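Local coordinates for spindle pole body-associated protein VIK1 (Saccharomyces cerevisiae, PDB 2O0A), which recruits the minus end-directed kinesin Kar3 to microtubules through heterodimer formation and binds microtubules with a kinesin-like motor homology domain that lacks a nucleotide-binding site, at residues Gln78-Ser81 against Val82-Asp85. Numbering follows the deposited sequence.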
loop_
_atom_site.group_PDB
_atom_site.type_symbol
_atom_site.label_atom_id
_atom_site.label_comp_id
_atom_site.label_asym_id
_atom_site.label_seq_id
_atom_site.Cartn_x
_atom_site.Cartn_y
_atom_site.Cartn_z
ATOM N N GLN A 78 -4.589 -11.932 5.882
ATOM C CA GLN A 78 -6.053 -12.015 5.872
ATOM C C GLN A 78 -6.704 -11.025 4.912
ATOM O O GLN A 78 -7.650 -11.361 4.196
ATOM C CB GLN A 78 -6.561 -11.801 7.304
ATOM C CG GLN A 78 -8.063 -11.700 7.512
ATOM C CD GLN A 78 -8.381 -11.543 8.989
ATOM O OE1 GLN A 78 -8.091 -12.436 9.798
ATOM N NE2 GLN A 78 -8.950 -10.408 9.353
ATOM N N GLU A 79 -6.221 -9.793 4.924
ATOM C CA GLU A 79 -6.938 -8.720 4.251
ATOM C C GLU A 79 -6.372 -8.387 2.884
ATOM O O GLU A 79 -7.119 -7.972 1.999
ATOM C CB GLU A 79 -6.937 -7.447 5.109
ATOM C CG GLU A 79 -7.626 -7.599 6.494
ATOM C CD GLU A 79 -9.113 -7.936 6.386
ATOM O OE1 GLU A 79 -9.729 -7.655 5.333
ATOM O OE2 GLU A 79 -9.654 -8.471 7.383
ATOM N N TYR A 80 -5.057 -8.575 2.721
ATOM C CA TYR A 80 -4.361 -8.152 1.504
ATOM C C TYR A 80 -4.035 -9.310 0.551
ATOM O O TYR A 80 -3.926 -9.096 -0.663
ATOM C CB TYR A 80 -3.071 -7.445 1.939
ATOM C CG TYR A 80 -2.199 -6.949 0.825
ATOM C CD1 TYR A 80 -2.529 -5.802 0.105
ATOM C CD2 TYR A 80 -1.008 -7.612 0.517
ATOM C CE1 TYR A 80 -1.710 -5.341 -0.903
ATOM C CE2 TYR A 80 -0.188 -7.145 -0.490
ATOM C CZ TYR A 80 -0.537 -6.024 -1.183
ATOM O OH TYR A 80 0.294 -5.594 -2.184
ATOM N N SER A 81 -3.915 -10.514 1.095
ATOM C CA SER A 81 -3.363 -11.639 0.330
ATOM C C SER A 81 -4.185 -12.055 -0.895
ATOM O O SER A 81 -3.619 -12.493 -1.890
ATOM C CB SER A 81 -3.121 -12.854 1.232
ATOM O OG SER A 81 -4.346 -13.384 1.668
ATOM N N VAL A 82 -5.508 -11.927 -0.850
ATOM C CA VAL A 82 -6.312 -12.276 -2.029
ATOM C C VAL A 82 -5.983 -11.383 -3.246
ATOM O O VAL A 82 -5.784 -11.872 -4.370
ATOM C CB VAL A 82 -7.827 -12.253 -1.709
ATOM C CG1 VAL A 82 -8.632 -12.527 -2.961
ATOM C CG2 VAL A 82 -8.160 -13.267 -0.604
ATOM N N TYR A 83 -5.902 -10.075 -3.011
ATOM C CA TYR A 83 -5.472 -9.131 -4.038
ATOM C C TYR A 83 -4.051 -9.445 -4.533
ATOM O O TYR A 83 -3.790 -9.505 -5.741
ATOM C CB TYR A 83 -5.531 -7.730 -3.442
ATOM C CG TYR A 83 -4.778 -6.659 -4.188
ATOM C CD1 TYR A 83 -5.294 -6.108 -5.357
ATOM C CD2 TYR A 83 -3.538 -6.185 -3.725
ATOM C CE1 TYR A 83 -4.625 -5.111 -6.044
ATOM C CE2 TYR A 83 -2.853 -5.176 -4.399
ATOM C CZ TYR A 83 -3.399 -4.636 -5.559
ATOM O OH TYR A 83 -2.779 -3.637 -6.247
ATOM N N HIS A 84 -3.127 -9.617 -3.588
ATOM C CA HIS A 84 -1.745 -9.910 -3.916
ATOM C C HIS A 84 -1.624 -11.168 -4.765
ATOM O O HIS A 84 -0.970 -11.147 -5.802
ATOM C CB HIS A 84 -0.948 -10.052 -2.616
ATOM C CG HIS A 84 0.420 -10.624 -2.804
ATOM N ND1 HIS A 84 1.506 -9.863 -3.164
ATOM C CD2 HIS A 84 0.869 -11.897 -2.690
ATOM C CE1 HIS A 84 2.574 -10.641 -3.260
ATOM N NE2 HIS A 84 2.213 -11.878 -2.969
ATOM N N ASP A 85 -2.287 -12.231 -4.332
ATOM C CA ASP A 85 -2.220 -13.512 -5.034
ATOM C C ASP A 85 -2.796 -13.381 -6.434
ATOM O O ASP A 85 -2.224 -13.903 -7.390
ATOM C CB ASP A 85 -2.956 -14.607 -4.262
ATOM C CG ASP A 85 -2.227 -15.050 -3.004
ATOM O OD1 ASP A 85 -1.037 -14.700 -2.818
ATOM O OD2 ASP A 85 -2.852 -15.780 -2.209
HETATM O O HOH W 1 -7.411 -11.102 1.380
HETATM O O HOH W 2 -7.457 -8.926 -0.657
HETATM O O HOH W 3 2.381 -7.267 -2.565
#
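Tyr-80, Tyr-83 and His-84 all hold CG anti to the backbone N (chi1 179° for Tyr-80), which sets the Tyr-80 ring between Tyr-83 and His-84 along helix 72-89. The Tyr-80 ring reaches forward along the helix to the next turn, where its CE1 lies 3.5 Å from CD2 at the edge of the Tyr-83 ring; the two planes are inclined at 59°. Its other flank, at CE2, rests 3.7 Å from His-84 CB. Tyrosine suits this place because a long flat ring can touch a neighbour along each flank and still carry a hydroxyl at its end: water 3 lies in the ring plane, 2.7 Å from Tyr-80 OH. Histidine suits position 84 because its ND1 can share that water while its ring meets Phe-114 and Tyr-122 edge-to-face. Tyr-83 offers Tyr-80 a ring edge, and its OH is hydrogen-bonded to Asn-95 O of strand 94-99; Phe-265 meets both tyrosines. With an alanine in place of Tyr-80, water 3 would probably lose one of its partners and a gap would open beside Tyr-83 CD2 and His-84 CB.

The backbone is less regular. The amides of Val-82 and Tyr-83 lack direct i to i+4 bonds to Gln-78 O and Glu-79 O, and water enters the kink: water 1 joins Gln-78 O to Val-82 N, and water 2 takes a hydrogen bond from Tyr-83 N at 3.0 Å and gives one to Glu-79 O. Ordinary i to i+4 bonding resumes with His-84 N to Tyr-80 O, nearly straight at 172°, and Asp-85 N to Ser-81 O, 2.8 Å. Waters thus satisfy the peptide groups parted by the kink, while the aromatic side chains join the helix to the motor-fold core.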